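PDB 3LHF: serine Recombinase from Sulfolobus solfataricus, which probably binds DNA and carries out strand exchange during recombination, this chain corresponding to the resolvase-type domain of a longer transposon-encoded protein. Local coordinates for residues I112-S115 against F116-K119; K119-G122 against M123-H126; G43-M46 against K47-G50. The protein carries 1 engineered substitution. All coordinates share one frame; numbering follows the deposited sequence.

Interaction 1 of 3, residues I112-S115 against F116-K119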
loop_
_atom_site.group_PDB
_atom_site.type_symbol
_atom_site.label_atom_id
_atom_site.label_comp_id
_atom_site.label_asym_id
_atom_site.label_seq_id
_atom_site.Cartn_x
_atom_site.Cartn_y
_atom_site.Cartn_z
ATOM N N ILE D 112 8.813 5.899 6.231
ATOM C CA ILE D 112 8.877 4.465 6.195
ATOM C C ILE D 112 10.090 4.034 6.974
ATOM O O ILE D 112 10.025 3.108 7.745
ATOM C CB ILE D 112 8.991 3.957 4.762
ATOM C CG1 ILE D 112 7.732 4.286 3.989
ATOM C CG2 ILE D 112 9.194 2.496 4.744
ATOM C CD1 ILE D 112 7.969 4.485 2.598
ATOM N N LEU D 113 11.195 4.724 6.786
ATOM C CA LEU D 113 12.377 4.378 7.526
ATOM C C LEU D 113 12.148 4.561 9.003
ATOM O O LEU D 113 12.587 3.760 9.792
ATOM C CB LEU D 113 13.581 5.173 7.067
ATOM C CG LEU D 113 14.202 4.704 5.764
ATOM C CD1 LEU D 113 14.812 5.860 5.030
ATOM C CD2 LEU D 113 15.198 3.623 5.987
ATOM N N VAL D 114 11.448 5.613 9.379
ATOM C CA VAL D 114 11.162 5.830 10.779
ATOM C C VAL D 114 10.335 4.717 11.374
ATOM O O VAL D 114 10.614 4.268 12.454
ATOM C CB VAL D 114 10.378 7.107 10.993
ATOM C CG1 VAL D 114 10.032 7.250 12.418
ATOM C CG2 VAL D 114 11.150 8.278 10.524
ATOM N N SER D 115 9.309 4.282 10.666
ATOM C CA SER D 115 8.472 3.205 11.159
ATOM C C SER D 115 9.197 1.881 11.311
ATOM O O SER D 115 9.119 1.240 12.334
ATOM C CB SER D 115 7.270 3.015 10.254
ATOM O OG SER D 115 6.795 1.697 10.335
ATOM N N PHE D 116 9.944 1.519 10.293
ATOM C CA PHE D 116 10.671 0.293 10.277
ATOM C C PHE D 116 11.646 0.300 11.440
ATOM O O PHE D 116 11.929 -0.725 12.019
ATOM C CB PHE D 116 11.435 0.173 8.976
ATOM C CG PHE D 116 10.645 -0.388 7.855
ATOM C CD1 PHE D 116 10.917 -1.631 7.363
ATOM C CD2 PHE D 116 9.649 0.336 7.271
ATOM C CE1 PHE D 116 10.211 -2.134 6.339
ATOM C CE2 PHE D 116 8.941 -0.175 6.248
ATOM C CZ PHE D 116 9.227 -1.406 5.780
ATOM N N SER D 117 12.170 1.461 11.774
ATOM C CA SER D 117 13.115 1.541 12.865
ATOM C C SER D 117 12.500 1.157 14.187
ATOM O O SER D 117 13.115 0.473 14.962
ATOM C CB SER D 117 13.743 2.920 12.954
ATOM O OG SER D 117 12.939 3.880 12.346
ATOM N N GLY D 118 11.286 1.617 14.445
ATOM C CA GLY D 118 10.609 1.313 15.689
ATOM C C GLY D 118 10.297 -0.147 15.868
ATOM O O GLY D 118 10.433 -0.697 16.942
ATOM N N LYS D 119 9.861 -0.757 14.786
ATOM C CA LYS D 119 9.513 -2.146 14.752
ATOM C C LYS D 119 10.754 -2.947 14.983
ATOM O O LYS D 119 10.724 -3.948 15.649
ATOM C CB LYS D 119 8.967 -2.490 13.374
ATOM C CG LYS D 119 7.648 -3.175 13.340
ATOM C CD LYS D 119 6.682 -2.389 12.517
ATOM C CE LYS D 119 6.255 -3.123 11.277
ATOM N NZ LYS D 119 5.539 -2.195 10.377
#
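Ile112 and Phe116 sit one helical turn apart, their side chains running side by side in the same direction. With CG2 anti to the backbone N of Ile112, this methyl lies next to the CD2-CE2 side of the phenyl ring and still comes within 4.0 Å of Phe116 CZ. The closest carbon pair here is modelled shorter than real atoms allow, so only the general arrangement should be trusted: a buried aliphatic branch against an aromatic ring. The turn lies within helix 102-122, the long helix that in the resolvase family projects from the globular domain and builds the dimer. Accordingly, Ile112 packs on Phe116 of the second subunit, and Phe116 on Leu109 of the second subunit. Ser117 belongs to a different face and packs on Tyr128 and Val131 of helix 128-139. Its hydroxyl folds back onto the previous turn, with Ser117 OG 2.6 Å from Leu113 O; Val114 O is also near, and the choice between these acceptors is not settled. Ser117 N reaches Leu113 O as well, at 3.1 Å, so the amide and the hydroxyl oxygen of one serine both come up to the carbonyl of Leu113. Elsewhere the contact loosens. Gly118 N makes only a weak bond to Val114 O at 3.4 Å, and both residues are exposed. Beyond it Lys119 N bonds to Ser115 O at 3.2 Å and a straighter 165°, while the bent lysine chain leaves Lys119 NZ 4.1 Å from Ser115 OG, too long for a bond, on the exposed side of the helix.

Interaction 2 of 3, residues K119-G122 against M123-H126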
loop_
_atom_site.group_PDB
_atom_site.type_symbol
_atom_site.label_atom_id
_atom_site.label_comp_id
_atom_site.label_asym_id
_atom_site.label_seq_id
_atom_site.Cartn_x
_atom_site.Cartn_y
_atom_site.Cartn_z
ATOM N N LYS D 119 9.861 -0.757 14.786
ATOM C CA LYS D 119 9.513 -2.146 14.752
ATOM C C LYS D 119 10.754 -2.947 14.983
ATOM O O LYS D 119 10.724 -3.948 15.649
ATOM C CB LYS D 119 8.967 -2.490 13.374
ATOM C CG LYS D 119 7.648 -3.175 13.340
ATOM C CD LYS D 119 6.682 -2.389 12.517
ATOM C CE LYS D 119 6.255 -3.123 11.277
ATOM N NZ LYS D 119 5.539 -2.195 10.377
ATOM N N LEU D 120 11.856 -2.509 14.398
ATOM C CA LEU D 120 13.104 -3.233 14.540
ATOM C C LEU D 120 13.585 -3.178 15.956
ATOM O O LEU D 120 13.997 -4.167 16.503
ATOM C CB LEU D 120 14.175 -2.637 13.645
ATOM C CG LEU D 120 14.140 -2.815 12.136
ATOM C CD1 LEU D 120 15.340 -2.176 11.508
ATOM C CD2 LEU D 120 14.067 -4.263 11.761
ATOM N N TYR D 121 13.551 -1.990 16.531
ATOM C CA TYR D 121 13.965 -1.791 17.898
ATOM C C TYR D 121 13.083 -2.540 18.819
ATOM O O TYR D 121 13.530 -3.088 19.795
ATOM C CB TYR D 121 13.848 -0.351 18.304
ATOM C CG TYR D 121 14.347 -0.149 19.695
ATOM C CD1 TYR D 121 15.256 -1.020 20.236
ATOM C CD2 TYR D 121 13.908 0.900 20.467
ATOM C CE1 TYR D 121 15.715 -0.855 21.484
ATOM C CE2 TYR D 121 14.367 1.074 21.714
ATOM C CZ TYR D 121 15.275 0.199 22.222
ATOM O OH TYR D 121 15.752 0.373 23.477
ATOM N N GLY D 122 11.808 -2.523 18.485
ATOM C CA GLY D 122 10.753 -3.081 19.292
ATOM C C GLY D 122 10.965 -4.544 19.457
ATOM O O GLY D 122 10.654 -5.096 20.483
ATOM N N MET D 123 11.528 -5.158 18.433
ATOM C CA MET D 123 11.864 -6.565 18.494
ATOM C C MET D 123 13.328 -6.805 18.821
ATOM O O MET D 123 13.808 -7.915 18.701
ATOM C CB MET D 123 11.449 -7.313 17.211
ATOM C CG MET D 123 12.053 -6.841 15.916
ATOM S SD MET D 123 10.887 -6.806 14.562
ATOM C CE MET D 123 10.893 -8.496 14.106
ATOM N N ARG D 124 14.036 -5.774 19.236
ATOM C CA ARG D 124 15.420 -5.956 19.593
ATOM C C ARG D 124 16.225 -6.552 18.444
ATOM O O ARG D 124 17.120 -7.361 18.648
ATOM C CB ARG D 124 15.518 -6.842 20.827
ATOM C CG ARG D 124 14.447 -6.572 21.864
ATOM C CD ARG D 124 14.879 -5.506 22.835
ATOM N NE ARG D 124 13.924 -4.420 22.934
ATOM C CZ ARG D 124 12.823 -4.475 23.654
ATOM N NH1 ARG D 124 12.543 -5.567 24.325
ATOM N NH2 ARG D 124 12.004 -3.448 23.695
ATOM N N SER D 125 15.900 -6.127 17.236
ATOM C CA SER D 125 16.545 -6.642 16.051
ATOM C C SER D 125 18.006 -6.302 16.020
ATOM O O SER D 125 18.424 -5.257 16.473
ATOM C CB SER D 125 15.910 -6.081 14.794
ATOM O OG SER D 125 16.790 -6.215 13.703
ATOM N N HIS D 126 18.784 -7.209 15.462
ATOM C CA HIS D 126 20.212 -7.049 15.369
ATOM C C HIS D 126 20.602 -5.860 14.511
ATOM O O HIS D 126 21.659 -5.297 14.694
ATOM C CB HIS D 126 20.875 -8.330 14.878
#
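The guanidinium of Arg124 lies with one face over the carbonyl oxygen of Gly122, Arg124 CZ being 3.9 Å from Gly122 O, while Tyr121 O approaches the same group obliquely. The Tyr121 ring meets Arg124 NE at a slant too. Between the two groups any cation-pi attraction is at most weak, since Arg124 CZ stands 5.6 Å from the centroid of the Tyr121 ring. A more definite neighbour of the tyrosine is Tyr128, whose ring meets it with the planes about 20° apart.

Met123 turns back along the helix it has just left. Its CG is placed between the backbone N and the carbonyl carbon (chi1 60°), and further bends bring Met123 SD to 3.1 Å from Lys119 O. The sulfur merely lies close beside that oxygen, which accepts the backbone hydrogen bond from Met123 N, 3.1 Å from Lys119 O. Ser125 points its CB toward the helix, and Leu120 CD2 is 3.9 Å from Ser125 OG. The hydroxyl has polar partners elsewhere: it bonds to Glu102 OE1 of the second subunit and caps Lys127 N at the start of the next helix.

Two backbone bonds finish the turn. Arg124 N lies 2.8 Å from Tyr121 O, coming from above the carbonyl plane, and Ser125 N makes a nearly straight bond (165°) to Leu120 O, also 2.8 Å long. With Arg124 at positive phi as the C-prime residue, this pair is a Schellman motif, ending helix 102-122 and turning the chain toward helix 128-139.

Interaction 3 of 3, residues G43-M46 against K47-G50. Engineered in segment 43-46: Gly43 (natural residue Lys).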
loop_
_atom_site.group_PDB
_atom_site.type_symbol
_atom_site.label_atom_id
_atom_site.label_comp_id
_atom_site.label_asym_id
_atom_site.label_seq_id
_atom_site.Cartn_x
_atom_site.Cartn_y
_atom_site.Cartn_z
ATOM N N GLY D 43 0.560 10.654 2.046
ATOM C CA GLY D 43 -0.023 9.616 1.225
ATOM C C GLY D 43 0.112 8.230 1.816
ATOM O O GLY D 43 -0.504 7.306 1.372
ATOM N N LEU D 44 0.897 8.116 2.873
ATOM C CA LEU D 44 1.028 6.870 3.604
ATOM C C LEU D 44 -0.043 6.700 4.668
ATOM O O LEU D 44 -0.127 5.674 5.289
ATOM C CB LEU D 44 2.403 6.759 4.235
ATOM C CG LEU D 44 3.574 6.517 3.301
ATOM C CD1 LEU D 44 4.784 7.242 3.756
ATOM C CD2 LEU D 44 3.860 5.066 3.194
ATOM N N ASN D 45 -0.855 7.720 4.862
ATOM C CA ASN D 45 -1.889 7.687 5.867
ATOM C C ASN D 45 -3.114 6.957 5.318
ATOM O O ASN D 45 -3.701 7.378 4.338
ATOM C CB ASN D 45 -2.257 9.114 6.244
ATOM C CG ASN D 45 -2.710 9.255 7.666
ATOM O OD1 ASN D 45 -3.336 8.380 8.229
ATOM N ND2 ASN D 45 -2.392 10.369 8.254
ATOM N N MET D 46 -3.483 5.851 5.943
ATOM C CA MET D 46 -4.618 5.090 5.484
ATOM C C MET D 46 -5.861 5.573 6.168
ATOM O O MET D 46 -6.933 5.107 5.915
ATOM C CB MET D 46 -4.419 3.602 5.722
ATOM C CG MET D 46 -3.477 2.915 4.744
ATOM S SD MET D 46 -3.768 3.219 3.037
ATOM C CE MET D 46 -3.058 4.794 2.816
ATOM N N LYS D 47 -5.694 6.544 7.034
ATOM C CA LYS D 47 -6.800 7.117 7.741
ATOM C C LYS D 47 -7.140 8.555 7.342
ATOM O O LYS D 47 -7.746 9.258 8.116
ATOM C CB LYS D 47 -6.585 6.987 9.240
ATOM C CG LYS D 47 -7.054 5.664 9.798
ATOM C CD LYS D 47 -6.692 5.486 11.261
ATOM C CE LYS D 47 -7.783 5.937 12.217
ATOM N NZ LYS D 47 -8.614 4.842 12.736
ATOM N N ARG D 48 -6.739 8.988 6.153
ATOM C CA ARG D 48 -7.085 10.317 5.704
ATOM C C ARG D 48 -8.570 10.303 5.564
ATOM O O ARG D 48 -9.103 9.433 4.920
ATOM C CB ARG D 48 -6.491 10.597 4.338
ATOM C CG ARG D 48 -5.003 10.829 4.306
ATOM C CD ARG D 48 -4.291 9.680 3.686
ATOM N NE ARG D 48 -3.999 9.941 2.300
ATOM C CZ ARG D 48 -3.826 9.005 1.400
ATOM N NH1 ARG D 48 -3.912 7.755 1.735
ATOM N NH2 ARG D 48 -3.567 9.323 0.170
ATOM N N LYS D 49 -9.254 11.254 6.172
ATOM C CA LYS D 49 -10.703 11.213 6.161
ATOM C C LYS D 49 -11.229 11.310 4.754
ATOM O O LYS D 49 -12.154 10.616 4.392
ATOM C CB LYS D 49 -11.288 12.333 6.997
ATOM C CG LYS D 49 -11.520 11.975 8.426
ATOM C CD LYS D 49 -11.976 13.190 9.193
ATOM C CE LYS D 49 -12.338 12.860 10.605
ATOM N NZ LYS D 49 -11.467 13.585 11.552
ATOM N N GLY D 50 -10.624 12.185 3.970
ATOM C CA GLY D 50 -11.037 12.386 2.608
ATOM C C GLY D 50 -10.839 11.135 1.804
ATOM O O GLY D 50 -11.651 10.770 0.997
#
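A local contact round a turn, Arg48 against Asn45 and Gly43 sits in the loop that leads from strand 35-40 into helix 49-58, with Arg48 itself at the N-cap position. The arginine chain bends at chi2 and chi3 and folds back over the loop. Arg48 NH1 donates to Asn45 O, modelled at 2.6 Å, though that oxygen is crowded in the model and its place is less sure. Over one guanidinium face, displaced toward the rim, lies Gly43 O, 3.7 Å from Arg48 CZ; Gly43 is an engineered residue. Near the guanidinium plane, Met46 CE comes to 3.3 Å from Arg48 NH1, the two side chains running alongside each other.

Asn45 turns its amide the other way. Asn45 OD1 accepts from Lys47 N at 3.2 Å and 151°, an Asx turn that bends the chain just ahead of the helix.

Arg48 NH2 bonds to Leu74 O and, weakly, to Arg73 O, and Phe51 adds a cation-pi contact. The guanidinium is thus probably held mainly through Leu74 O at the end of helix 71-74, with Asn45 O of its own loop less certain; these partners are backbone carbonyls and an aromatic ring.

Interactions 1 and 2 are consecutive on helix 102-122, their centres 10 Å apart, and share Lys119: one is an interior piece of the helix, the other its finish. Both border the second subunit, where Leu105 of that subunit packs on Lys119. Interaction 3 belongs to the globular part and lies about 18 Å from interaction 1, centre to centre, yet the two touch: Leu44 CD2 lies 4.0 Å from Ile112 CG1, joining the 43-46 loop to the long helix. Interaction 2 is farther from interaction 3, about 26 Å between centres and about 10 Å between nearest atoms. Interaction 3 has its own subunit contact, Met46 on Glu80 of the second subunit.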